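Local coordinates for putative mandelate racemase (Bordetella bronchiseptica, PDB 3OZM), which probably acts as a magnesium-dependent racemase or dehydratase of acid sugars in the enolase superfamily, and binds D-xylaric acid beside its metal, at residues Ile146-Thr151 / Val174-Arg179; Glu197-Ala202 / Cys223-Glu228; Asn302-Asn307 / Met327-Ile332. All blocks are in the same frame, centred on the assembly; numbering follows the deposited sequence.

Contact 1: Ile146-Thr151 / Val174-Arg179. With DXL (D-xylaric acid), chain J.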
loop_
_atom_site.group_PDB
_atom_site.type_symbol
_atom_site.label_atom_id
_atom_site.label_comp_id
_atom_site.label_asym_id
_atom_site.label_seq_id
_atom_site.Cartn_x
_atom_site.Cartn_y
_atom_site.Cartn_z
ATOM N N ILE A 146 -18.563 19.338 -16.951
ATOM C CA ILE A 146 -19.179 20.450 -17.663
ATOM C C ILE A 146 -18.077 21.459 -17.972
ATOM O O ILE A 146 -17.393 21.917 -17.064
ATOM C CB ILE A 146 -20.294 21.063 -16.806
ATOM C CG1 ILE A 146 -21.366 20.005 -16.527
ATOM C CG2 ILE A 146 -20.882 22.307 -17.478
ATOM C CD1 ILE A 146 -22.347 20.392 -15.437
ATOM N N TYR A 147 -17.887 21.780 -19.253
ATOM C CA TYR A 147 -16.687 22.495 -19.700
ATOM C C TYR A 147 -16.891 24.002 -19.869
ATOM O O TYR A 147 -17.956 24.526 -19.551
ATOM C CB TYR A 147 -16.131 21.861 -20.985
ATOM C CG TYR A 147 -15.274 20.649 -20.696
ATOM C CD1 TYR A 147 -15.850 19.444 -20.310
ATOM C CD2 TYR A 147 -13.890 20.719 -20.774
ATOM C CE1 TYR A 147 -15.063 18.334 -20.017
ATOM C CE2 TYR A 147 -13.102 19.623 -20.500
ATOM C CZ TYR A 147 -13.692 18.432 -20.120
ATOM O OH TYR A 147 -12.897 17.343 -19.831
ATOM N N TRP A 148 -15.859 24.681 -20.366
ATOM C CA TRP A 148 -15.883 26.134 -20.560
ATOM C C TRP A 148 -16.891 26.586 -21.626
ATOM O O TRP A 148 -17.384 25.772 -22.409
ATOM C CB TRP A 148 -14.494 26.631 -20.979
ATOM C CG TRP A 148 -13.461 26.631 -19.901
ATOM C CD1 TRP A 148 -13.616 26.228 -18.604
ATOM C CD2 TRP A 148 -12.102 27.076 -20.027
ATOM N NE1 TRP A 148 -12.430 26.389 -17.914
ATOM C CE2 TRP A 148 -11.488 26.913 -18.764
ATOM C CE3 TRP A 148 -11.345 27.595 -21.085
ATOM C CZ2 TRP A 148 -10.150 27.250 -18.533
ATOM C CZ3 TRP A 148 -10.010 27.928 -20.856
ATOM C CH2 TRP A 148 -9.428 27.750 -19.589
ATOM N N ASP A 149 -17.185 27.888 -21.647
ATOM C CA ASP A 149 -17.923 28.517 -22.756
ATOM C C ASP A 149 -19.444 28.558 -22.589
ATOM O O ASP A 149 -20.152 29.025 -23.487
ATOM C CB ASP A 149 -17.601 27.829 -24.092
ATOM C CG ASP A 149 -16.185 28.084 -24.562
ATOM O OD1 ASP A 149 -15.839 29.264 -24.777
ATOM O OD2 ASP A 149 -15.427 27.101 -24.744
ATOM N N LEU A 150 -19.948 28.067 -21.464
ATOM C CA LEU A 150 -21.393 28.007 -21.240
ATOM C C LEU A 150 -21.935 29.186 -20.444
ATOM O O LEU A 150 -21.220 29.783 -19.644
ATOM C CB LEU A 150 -21.760 26.720 -20.499
ATOM C CG LEU A 150 -21.297 25.429 -21.169
ATOM C CD1 LEU A 150 -21.716 24.230 -20.339
ATOM C CD2 LEU A 150 -21.870 25.345 -22.576
ATOM N N THR A 151 -23.215 29.493 -20.654
ATOM C CA THR A 151 -23.929 30.440 -19.816
ATOM C C THR A 151 -24.424 29.705 -18.568
ATOM O O THR A 151 -24.473 28.477 -18.547
ATOM C CB THR A 151 -25.159 31.026 -20.543
ATOM O OG1 THR A 151 -26.087 29.973 -20.828
ATOM C CG2 THR A 151 -24.749 31.726 -21.844
ATOM N N VAL A 174 -13.410 25.434 -14.700
ATOM C CA VAL A 174 -13.365 26.882 -14.506
ATOM C C VAL A 174 -11.985 27.430 -14.805
ATOM O O VAL A 174 -11.037 26.674 -15.027
ATOM C CB VAL A 174 -13.729 27.280 -13.060
ATOM C CG1 VAL A 174 -15.083 26.725 -12.675
ATOM C CG2 VAL A 174 -12.626 26.809 -12.085
ATOM N N GLY A 175 -11.870 28.755 -14.818
ATOM C CA GLY A 175 -10.562 29.380 -14.882
ATOM C C GLY A 175 -10.385 30.496 -15.890
ATOM O O GLY A 175 -9.531 31.361 -15.714
ATOM N N ARG A 176 -11.171 30.484 -16.957
ATOM C CA ARG A 176 -10.969 31.489 -17.989
ATOM C C ARG A 176 -11.618 32.810 -17.599
ATOM O O ARG A 176 -11.041 33.879 -17.797
ATOM C CB ARG A 176 -11.476 31.012 -19.350
ATOM C CG ARG A 176 -10.965 31.881 -20.500
ATOM C CD ARG A 176 -11.241 31.246 -21.841
ATOM N NE ARG A 176 -12.666 31.027 -22.018
ATOM C CZ ARG A 176 -13.194 30.271 -22.972
ATOM N NH1 ARG A 176 -12.406 29.649 -23.842
ATOM N NH2 ARG A 176 -14.513 30.136 -23.045
ATOM N N ALA A 177 -12.816 32.726 -17.042
ATOM C CA ALA A 177 -13.575 33.916 -16.680
ATOM C C ALA A 177 -14.217 33.726 -15.305
ATOM O O ALA A 177 -15.362 33.295 -15.200
ATOM C CB ALA A 177 -14.639 34.195 -17.742
ATOM N N PRO A 178 -13.463 34.029 -14.235
ATOM C CA PRO A 178 -13.932 33.729 -12.875
ATOM C C PRO A 178 -15.336 34.241 -12.542
ATOM O O PRO A 178 -16.063 33.560 -11.828
ATOM C CB PRO A 178 -12.869 34.395 -11.998
ATOM C CG PRO A 178 -11.618 34.226 -12.794
ATOM C CD PRO A 178 -12.039 34.413 -14.248
ATOM N N ARG A 179 -15.717 35.415 -13.033
ATOM C CA ARG A 179 -17.061 35.920 -12.759
ATOM C C ARG A 179 -18.141 35.070 -13.413
ATOM O O ARG A 179 -19.222 34.886 -12.851
ATOM C CB ARG A 179 -17.209 37.387 -13.176
ATOM C CG ARG A 179 -16.507 38.358 -12.241
ATOM C CD ARG A 179 -17.236 39.700 -12.160
ATOM N NE ARG A 179 -17.312 40.367 -13.456
ATOM C CZ ARG A 179 -16.391 41.206 -13.920
ATOM N NH1 ARG A 179 -15.316 41.483 -13.192
ATOM N NH2 ARG A 179 -16.543 41.766 -15.113
HETATM O OAA DXL J . -10.355 17.717 -19.838
HETATM O OAB DXL J . -7.924 16.495 -20.014
HETATM O OAC DXL J . -8.490 17.815 -15.899
HETATM O OAD DXL J . -10.439 14.784 -16.033
HETATM O OAE DXL J . -9.470 19.220 -18.474
HETATM C CAF DXL J . -9.465 18.117 -19.069
HETATM C CAG DXL J . -8.270 17.196 -18.806
HETATM C CAH DXL J . -8.638 16.156 -17.732
HETATM C CAI DXL J . -9.321 16.827 -16.525
HETATM C CAJ DXL J . -9.938 15.813 -15.533
HETATM O OAK DXL J . -9.945 16.079 -14.308
HETATM O OAL DXL J . -7.469 15.403 -17.387
#

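Contact 2: Glu197-Ala202 / Cys223-Glu228. With MG (magnesium ion), chain I; DXL (D-xylaric acid), chain J.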
loop_
_atom_site.group_PDB
_atom_site.type_symbol
_atom_site.label_atom_id
_atom_site.label_comp_id
_atom_site.label_asym_id
_atom_site.label_seq_id
_atom_site.Cartn_x
_atom_site.Cartn_y
_atom_site.Cartn_z
ATOM N N GLU A 197 -23.448 16.591 -5.267
ATOM C CA GLU A 197 -22.128 17.182 -5.063
ATOM C C GLU A 197 -21.626 17.843 -6.331
ATOM O O GLU A 197 -21.723 17.275 -7.424
ATOM C CB GLU A 197 -21.107 16.147 -4.592
ATOM C CG GLU A 197 -21.504 15.415 -3.311
ATOM C CD GLU A 197 -21.398 16.266 -2.066
ATOM O OE1 GLU A 197 -20.815 17.375 -2.104
ATOM O OE2 GLU A 197 -21.907 15.803 -1.033
ATOM N N ILE A 198 -21.096 19.050 -6.182
ATOM C CA ILE A 198 -20.547 19.778 -7.306
ATOM C C ILE A 198 -19.062 19.993 -7.074
ATOM O O ILE A 198 -18.661 20.593 -6.072
ATOM C CB ILE A 198 -21.240 21.137 -7.478
ATOM C CG1 ILE A 198 -22.736 20.926 -7.727
ATOM C CG2 ILE A 198 -20.597 21.902 -8.626
ATOM C CD1 ILE A 198 -23.535 22.203 -7.860
ATOM N N LEU A 199 -18.258 19.480 -7.992
ATOM C CA LEU A 199 -16.816 19.617 -7.945
ATOM C C LEU A 199 -16.401 20.709 -8.935
ATOM O O LEU A 199 -17.082 20.951 -9.932
ATOM C CB LEU A 199 -16.162 18.303 -8.367
ATOM C CG LEU A 199 -16.278 17.082 -7.447
ATOM C CD1 LEU A 199 -17.707 16.805 -6.960
ATOM C CD2 LEU A 199 -15.701 15.850 -8.165
ATOM N N VAL A 200 -15.268 21.346 -8.678
ATOM C CA VAL A 200 -14.759 22.364 -9.580
ATOM C C VAL A 200 -13.304 22.056 -9.925
ATOM O O VAL A 200 -12.542 21.584 -9.066
ATOM C CB VAL A 200 -14.867 23.748 -8.899
ATOM C CG1 VAL A 200 -14.066 24.789 -9.635
ATOM C CG2 VAL A 200 -16.342 24.155 -8.760
ATOM N N ASP A 201 -12.920 22.340 -11.170
ATOM C CA ASP A 201 -11.590 22.006 -11.678
ATOM C C ASP A 201 -11.075 23.173 -12.497
ATOM O O ASP A 201 -11.635 23.494 -13.550
ATOM C CB ASP A 201 -11.674 20.750 -12.551
ATOM C CG ASP A 201 -10.312 20.234 -12.998
ATOM O OD1 ASP A 201 -9.277 20.937 -12.852
ATOM O OD2 ASP A 201 -10.296 19.111 -13.524
ATOM N N ALA A 202 -10.009 23.807 -12.018
ATOM C CA ALA A 202 -9.443 24.964 -12.712
ATOM C C ALA A 202 -8.288 24.630 -13.664
ATOM O O ALA A 202 -7.791 25.511 -14.336
ATOM C CB ALA A 202 -8.998 26.034 -11.674
ATOM N N CYS A 223 -19.315 23.470 -2.536
ATOM C CA CYS A 223 -18.600 22.555 -3.434
ATOM C C CYS A 223 -17.772 21.512 -2.688
ATOM O O CYS A 223 -17.230 21.755 -1.608
ATOM C CB CYS A 223 -17.693 23.316 -4.397
ATOM S SG CYS A 223 -18.599 24.370 -5.550
ATOM N N TYR A 224 -17.653 20.349 -3.307
ATOM C CA TYR A 224 -17.024 19.212 -2.675
ATOM C C TYR A 224 -15.509 19.352 -2.702
ATOM O O TYR A 224 -14.836 19.112 -1.689
ATOM C CB TYR A 224 -17.483 17.944 -3.395
ATOM C CG TYR A 224 -16.997 16.666 -2.769
ATOM C CD1 TYR A 224 -17.680 16.087 -1.700
ATOM C CD2 TYR A 224 -15.850 16.047 -3.229
ATOM C CE1 TYR A 224 -17.233 14.910 -1.123
ATOM C CE2 TYR A 224 -15.394 14.876 -2.660
ATOM C CZ TYR A 224 -16.086 14.312 -1.609
ATOM O OH TYR A 224 -15.615 13.142 -1.053
ATOM N N TRP A 225 -14.977 19.751 -3.855
ATOM C CA TRP A 225 -13.552 20.029 -3.967
ATOM C C TRP A 225 -13.192 21.067 -5.022
ATOM O O TRP A 225 -13.986 21.365 -5.925
ATOM C CB TRP A 225 -12.722 18.735 -4.139
ATOM C CG TRP A 225 -12.694 18.040 -5.498
ATOM C CD1 TRP A 225 -12.626 18.616 -6.744
ATOM C CD2 TRP A 225 -12.622 16.618 -5.712
ATOM N NE1 TRP A 225 -12.568 17.629 -7.719
ATOM C CE2 TRP A 225 -12.555 16.402 -7.111
ATOM C CE3 TRP A 225 -12.616 15.508 -4.855
ATOM C CZ2 TRP A 225 -12.495 15.114 -7.671
ATOM C CZ3 TRP A 225 -12.565 14.234 -5.408
ATOM C CH2 TRP A 225 -12.501 14.050 -6.810
ATOM N N PHE A 226 -11.980 21.593 -4.877
ATOM C CA PHE A 226 -11.385 22.585 -5.775
ATOM C C PHE A 226 -10.141 21.918 -6.329
ATOM O O PHE A 226 -9.130 21.802 -5.627
ATOM C CB PHE A 226 -10.982 23.801 -4.923
ATOM C CG PHE A 226 -10.673 25.064 -5.704
ATOM C CD1 PHE A 226 -10.798 25.136 -7.089
ATOM C CD2 PHE A 226 -10.275 26.202 -5.013
ATOM C CE1 PHE A 226 -10.523 26.342 -7.762
ATOM C CE2 PHE A 226 -9.989 27.392 -5.671
ATOM C CZ PHE A 226 -10.128 27.466 -7.043
ATOM N N GLU A 227 -10.228 21.454 -7.572
ATOM C CA GLU A 227 -9.181 20.659 -8.210
ATOM C C GLU A 227 -8.239 21.509 -9.058
ATOM O O GLU A 227 -8.681 22.403 -9.779
ATOM C CB GLU A 227 -9.839 19.586 -9.084
ATOM C CG GLU A 227 -8.897 18.833 -10.013
ATOM C CD GLU A 227 -9.570 17.642 -10.669
ATOM O OE1 GLU A 227 -10.703 17.278 -10.286
ATOM O OE2 GLU A 227 -8.951 17.051 -11.574
ATOM N N GLU A 228 -6.942 21.194 -8.986
ATOM C CA GLU A 228 -5.888 21.986 -9.615
ATOM C C GLU A 228 -6.199 23.493 -9.635
ATOM O O GLU A 228 -6.257 24.113 -10.700
ATOM C CB GLU A 228 -5.582 21.487 -11.038
ATOM C CG GLU A 228 -4.887 20.103 -11.128
ATOM C CD GLU A 228 -4.314 19.846 -12.534
ATOM O OE1 GLU A 228 -4.994 20.183 -13.527
ATOM O OE2 GLU A 228 -3.175 19.330 -12.649
HETATM MG MG MG I . -8.568 17.702 -13.658
HETATM O OAA DXL J . -10.355 17.717 -19.838
HETATM O OAB DXL J . -7.924 16.495 -20.014
HETATM O OAC DXL J . -8.490 17.815 -15.899
HETATM O OAD DXL J . -10.439 14.784 -16.033
HETATM O OAE DXL J . -9.470 19.220 -18.474
HETATM C CAF DXL J . -9.465 18.117 -19.069
HETATM C CAG DXL J . -8.270 17.196 -18.806
HETATM C CAH DXL J . -8.638 16.156 -17.732
HETATM C CAI DXL J . -9.321 16.827 -16.525
HETATM C CAJ DXL J . -9.938 15.813 -15.533
HETATM O OAK DXL J . -9.945 16.079 -14.308
HETATM O OAL DXL J . -7.469 15.403 -17.387
HETATM O O HOH W 1 -7.263 19.325 -13.391
#

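Contact 3: Asn302-Asn307 / Met327-Ile332. With DXL (D-xylaric acid), chain J.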
loop_
_atom_site.group_PDB
_atom_site.type_symbol
_atom_site.label_atom_id
_atom_site.label_comp_id
_atom_site.label_asym_id
_atom_site.label_seq_id
_atom_site.Cartn_x
_atom_site.Cartn_y
_atom_site.Cartn_z
ATOM N N ASN A 302 -8.728 9.977 -4.387
ATOM C CA ASN A 302 -9.779 9.839 -5.384
ATOM C C ASN A 302 -9.088 10.123 -6.721
ATOM O O ASN A 302 -8.786 11.265 -7.037
ATOM C CB ASN A 302 -10.927 10.841 -5.154
ATOM C CG ASN A 302 -11.578 10.713 -3.775
ATOM O OD1 ASN A 302 -11.455 11.608 -2.945
ATOM N ND2 ASN A 302 -12.283 9.618 -3.538
ATOM N N PRO A 303 -8.810 9.072 -7.498
ATOM C CA PRO A 303 -7.935 9.227 -8.665
ATOM C C PRO A 303 -8.565 10.032 -9.793
ATOM O O PRO A 303 -9.781 9.967 -10.003
ATOM C CB PRO A 303 -7.714 7.778 -9.133
ATOM C CG PRO A 303 -8.939 7.027 -8.640
ATOM C CD PRO A 303 -9.231 7.673 -7.290
ATOM N N HIS A 304 -7.731 10.782 -10.505
ATOM C CA HIS A 304 -8.030 11.172 -11.873
ATOM C C HIS A 304 -8.091 9.880 -12.699
ATOM O O HIS A 304 -7.295 8.953 -12.465
ATOM C CB HIS A 304 -6.919 12.091 -12.371
ATOM C CG HIS A 304 -6.994 12.422 -13.832
ATOM N ND1 HIS A 304 -6.432 11.623 -14.808
ATOM C CD2 HIS A 304 -7.526 13.488 -14.479
ATOM C CE1 HIS A 304 -6.628 12.174 -15.994
ATOM N NE2 HIS A 304 -7.277 13.315 -15.822
ATOM N N THR A 305 -9.031 9.797 -13.645
ATOM C CA THR A 305 -9.208 8.569 -14.439
ATOM C C THR A 305 -9.383 8.834 -15.939
ATOM O O THR A 305 -9.578 7.897 -16.723
ATOM C CB THR A 305 -10.457 7.795 -14.004
ATOM O OG1 THR A 305 -11.636 8.493 -14.444
ATOM C CG2 THR A 305 -10.498 7.584 -12.487
ATOM N N PHE A 306 -9.285 10.097 -16.333
ATOM C CA PHE A 306 -9.779 10.595 -17.621
ATOM C C PHE A 306 -8.844 10.339 -18.818
ATOM O O PHE A 306 -7.804 10.983 -18.955
ATOM C CB PHE A 306 -10.032 12.104 -17.441
ATOM C CG PHE A 306 -10.939 12.749 -18.468
ATOM C CD1 PHE A 306 -12.292 12.954 -18.198
ATOM C CD2 PHE A 306 -10.422 13.241 -19.658
ATOM C CE1 PHE A 306 -13.120 13.600 -19.111
ATOM C CE2 PHE A 306 -11.247 13.894 -20.585
ATOM C CZ PHE A 306 -12.592 14.073 -20.311
ATOM N N ASN A 307 -9.213 9.382 -19.667
ATOM C CA ASN A 307 -8.604 9.241 -20.994
ATOM C C ASN A 307 -9.294 8.170 -21.821
ATOM O O ASN A 307 -9.714 8.419 -22.948
ATOM C CB ASN A 307 -7.107 8.924 -20.942
ATOM C CG ASN A 307 -6.439 9.124 -22.302
ATOM O OD1 ASN A 307 -6.226 10.248 -22.729
ATOM N ND2 ASN A 307 -6.143 8.030 -22.996
ATOM N N MET A 327 -15.399 8.983 -4.975
ATOM C CA MET A 327 -15.871 10.100 -5.785
ATOM C C MET A 327 -15.184 9.827 -7.099
ATOM O O MET A 327 -14.160 10.426 -7.433
ATOM C CB MET A 327 -15.454 11.455 -5.171
ATOM C CG MET A 327 -15.938 12.673 -5.947
ATOM S SD MET A 327 -17.743 12.687 -6.162
ATOM C CE MET A 327 -18.293 12.945 -4.471
ATOM N N PHE A 328 -15.740 8.871 -7.825
ATOM C CA PHE A 328 -15.033 8.246 -8.939
ATOM C C PHE A 328 -15.292 8.933 -10.291
ATOM O O PHE A 328 -16.429 8.987 -10.761
ATOM C CB PHE A 328 -15.399 6.769 -9.036
ATOM C CG PHE A 328 -14.585 6.034 -10.045
ATOM C CD1 PHE A 328 -13.290 5.633 -9.737
ATOM C CD2 PHE A 328 -15.088 5.776 -11.308
ATOM C CE1 PHE A 328 -12.512 4.976 -10.671
ATOM C CE2 PHE A 328 -14.321 5.110 -12.249
ATOM C CZ PHE A 328 -13.027 4.701 -11.921
ATOM N N GLU A 329 -14.235 9.442 -10.909
ATOM C CA GLU A 329 -14.364 10.221 -12.137
ATOM C C GLU A 329 -14.807 9.355 -13.312
ATOM O O GLU A 329 -14.165 8.357 -13.627
ATOM C CB GLU A 329 -13.037 10.898 -12.496
ATOM C CG GLU A 329 -13.137 11.780 -13.742
ATOM C CD GLU A 329 -11.906 12.613 -14.000
ATOM O OE1 GLU A 329 -10.789 12.185 -13.631
ATOM O OE2 GLU A 329 -12.064 13.699 -14.607
ATOM N N TRP A 330 -15.892 9.761 -13.965
ATOM C CA TRP A 330 -16.359 9.089 -15.174
ATOM C C TRP A 330 -16.556 10.093 -16.324
ATOM O O TRP A 330 -17.489 10.907 -16.305
ATOM C CB TRP A 330 -17.663 8.321 -14.908
ATOM C CG TRP A 330 -17.923 7.335 -16.010
ATOM C CD1 TRP A 330 -18.373 7.615 -17.271
ATOM C CD2 TRP A 330 -17.690 5.915 -15.972
ATOM N NE1 TRP A 330 -18.436 6.458 -18.016
ATOM C CE2 TRP A 330 -18.030 5.403 -17.243
ATOM C CE3 TRP A 330 -17.244 5.030 -14.985
ATOM C CZ2 TRP A 330 -17.937 4.045 -17.551
ATOM C CZ3 TRP A 330 -17.148 3.678 -15.296
ATOM C CH2 TRP A 330 -17.494 3.202 -16.568
ATOM N N ASP A 331 -15.648 10.041 -17.289
ATOM C CA ASP A 331 -15.695 10.825 -18.528
ATOM C C ASP A 331 -17.031 10.641 -19.242
ATOM O O ASP A 331 -17.333 9.544 -19.717
ATOM C CB ASP A 331 -14.559 10.349 -19.433
ATOM C CG ASP A 331 -14.415 11.161 -20.717
ATOM O OD1 ASP A 331 -15.272 12.026 -21.037
ATOM O OD2 ASP A 331 -13.408 10.912 -21.418
ATOM N N ILE A 332 -17.837 11.703 -19.290
ATOM C CA ILE A 332 -19.086 11.682 -20.047
ATOM C C ILE A 332 -19.011 12.468 -21.364
ATOM O O ILE A 332 -20.029 12.682 -22.022
ATOM C CB ILE A 332 -20.300 12.156 -19.196
ATOM C CG1 ILE A 332 -20.007 13.471 -18.463
ATOM C CG2 ILE A 332 -20.670 11.110 -18.152
ATOM C CD1 ILE A 332 -19.795 14.686 -19.374
HETATM O OAA DXL J . -10.355 17.717 -19.838
HETATM O OAB DXL J . -7.924 16.495 -20.014
HETATM O OAC DXL J . -8.490 17.815 -15.899
HETATM O OAD DXL J . -10.439 14.784 -16.033
HETATM O OAE DXL J . -9.470 19.220 -18.474
HETATM C CAF DXL J . -9.465 18.117 -19.069
HETATM C CAG DXL J . -8.270 17.196 -18.806
HETATM C CAH DXL J . -8.638 16.156 -17.732
HETATM C CAI DXL J . -9.321 16.827 -16.525
HETATM C CAJ DXL J . -9.938 15.813 -15.533
HETATM O OAK DXL J . -9.945 16.079 -14.308
HETATM O OAL DXL J . -7.469 15.403 -17.387
HETATM O O HOH W 2 -12.881 7.653 -6.115
HETATM O O HOH W 3 -11.913 9.195 -8.487
HETATM O O HOH W 4 -12.921 8.973 -16.965
HETATM O O HOH W 5 -11.912 8.672 -19.923
#

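Contact 1: Ile146-Thr151 / Val174-Arg179
W148 and R176 make the main side-chain contact between the two loops, the arginine chain lying over one face of the indole. R176 CB stands 3.7 Å from the centroid of the six-membered ring of W148 and 9° off its normal, a CH-pi contact, and R176 CD follows above W148 CZ3 and CE3. The guanidinium does not stack on the indole: its plane is turned 54° from the ring, with W148 CE3 facing it 3.6 Å from R176 NH1. A bend late in the arginine chain (chi3 59°) brings the head round to D149, where a salt bridge joins R176 NH2 to D149 OD1. The modelled separation of these two exposed groups is too short to trust in detail. At the edge of the indole, W148 NE1 gives a weak hydrogen bond of 3.2 Å to V174 O. Next to W148, Y147 turns away from 174-179 toward the ligand, and its OH donates to D-xylaric acid OAA at 2.6 Å, the acceptor lying near the ring plane. H385 also meets the indole ring of W148, while Y147 touches F306. The contact joins the loop between strand 139-146 and helix 152-164 to the one leading from strand 169-173 into helix 178-192, and V174 is tied by its backbone to D201 on strand 197-201.

Contact 2: Glu197-Ala202 / Cys223-Glu228
D201 and E227 belong to neighbouring parallel strands, 197-201 and 225-227, paired in a buried part of the barrel sheet and joined through helix 208-220 as a beta-alpha-beta unit. The axes of these short segments approach to 4.7 Å, 22° from parallel. Four backbone hydrogen bonds fix the register: Y224 N to I198 O, V200 N to W225 O, E227 N to V200 O and A202 N to E227 O. V200 and F226 point to the face covered by helix 208-220, and V200 CG2 also packs on C223 SG at 3.9 Å. On the other face, the one that carries D201 and E227, L199 lies over one face of the W225 indole, its CG 3.8 Å from the centroid of the five-membered ring in a CH-pi contact. W225 NE1 reaches E227 OE1 in a weak bond, whereas W225 N is buried without a partner. D201 and E227 reach forward with CG opposite the backbone N (chi1 -174° in D201), and their carboxylates stack with planes 23° apart. D201 OD2 and E227 OE2 sit 3.1 Å apart because both bind magnesium, each at 2.2 Å from the ion. K173 hydrogen-bonds D201 OD2 and K171 makes a salt bridge to E227 OE1. Water 1, itself a magnesium ligand, donates to D201 OD1 at 2.6 Å; N203 N holds the same oxygen. E254, the water and D-xylaric acid atoms OAC and OAK complete six-coordination. D201, E227 and E254, at the C-terminal ends of successive barrel strands, are the acidic triad that binds the metal in the enolase superfamily.

Contact 3: Asn302-Asn307 / Met327-Ile332
T305 and E329 join two segments running in the same direction at the ligand end of the enolase-type barrel. H304, F306 and E329 form the first shell round D-xylaric acid. H304 NE2 shares a hydrogen bond of 2.6 Å with ligand OAL, near the imidazole plane, and E329 OE2 comes 2.4 Å from ligand OAD. F306 CB lies against that same OAD at 3.1 Å. Behind them, T305 N donates to E329 OE1 at 3.0 Å, on the anti side and tilted 27° out of the carboxylate plane, while S144 OG bonds E329 OE2, so both oxygens of the glutamate are gripped. Its chain is extended, CG opposite the backbone N (chi1 -177°), which carries the carboxylate into the site. D277 holds H304 ND1, a His-Asp pair as in mandelate racemase. D331 lies beside F306 and is itself held by R33 and T333. Further out, waters bridge the segments: water 3 donates to the carbonyls P303 O and M327 O, and water 4 links the T305 hydroxyl to D331 N. T305 OG1 also donates to E329 O at 2.7 Å, from a position 48° out of the carbonyl plane.

Overall arrangement
Contacts 2 and 3 are buried in the barrel, whereas contact 1 lies nearer the surface, its centre about 22 Å from the centre of the chain, with an exposed ion pair at its rim. All three touch the same D-xylaric acid. Contact 2 alone is built on regular strand pairing and supplies metal ligands; contact 3 joins its segments through side chains and waters and offers a histidine and a glutamate; contact 1 contributes a tyrosine hydroxyl. Contact 1 also packs on contact 2, where V174 CG2 lies against V200 CG1 and A202 CA. Contacts 2 and 3 reach the same sheet and pack W225 and L199 against M327.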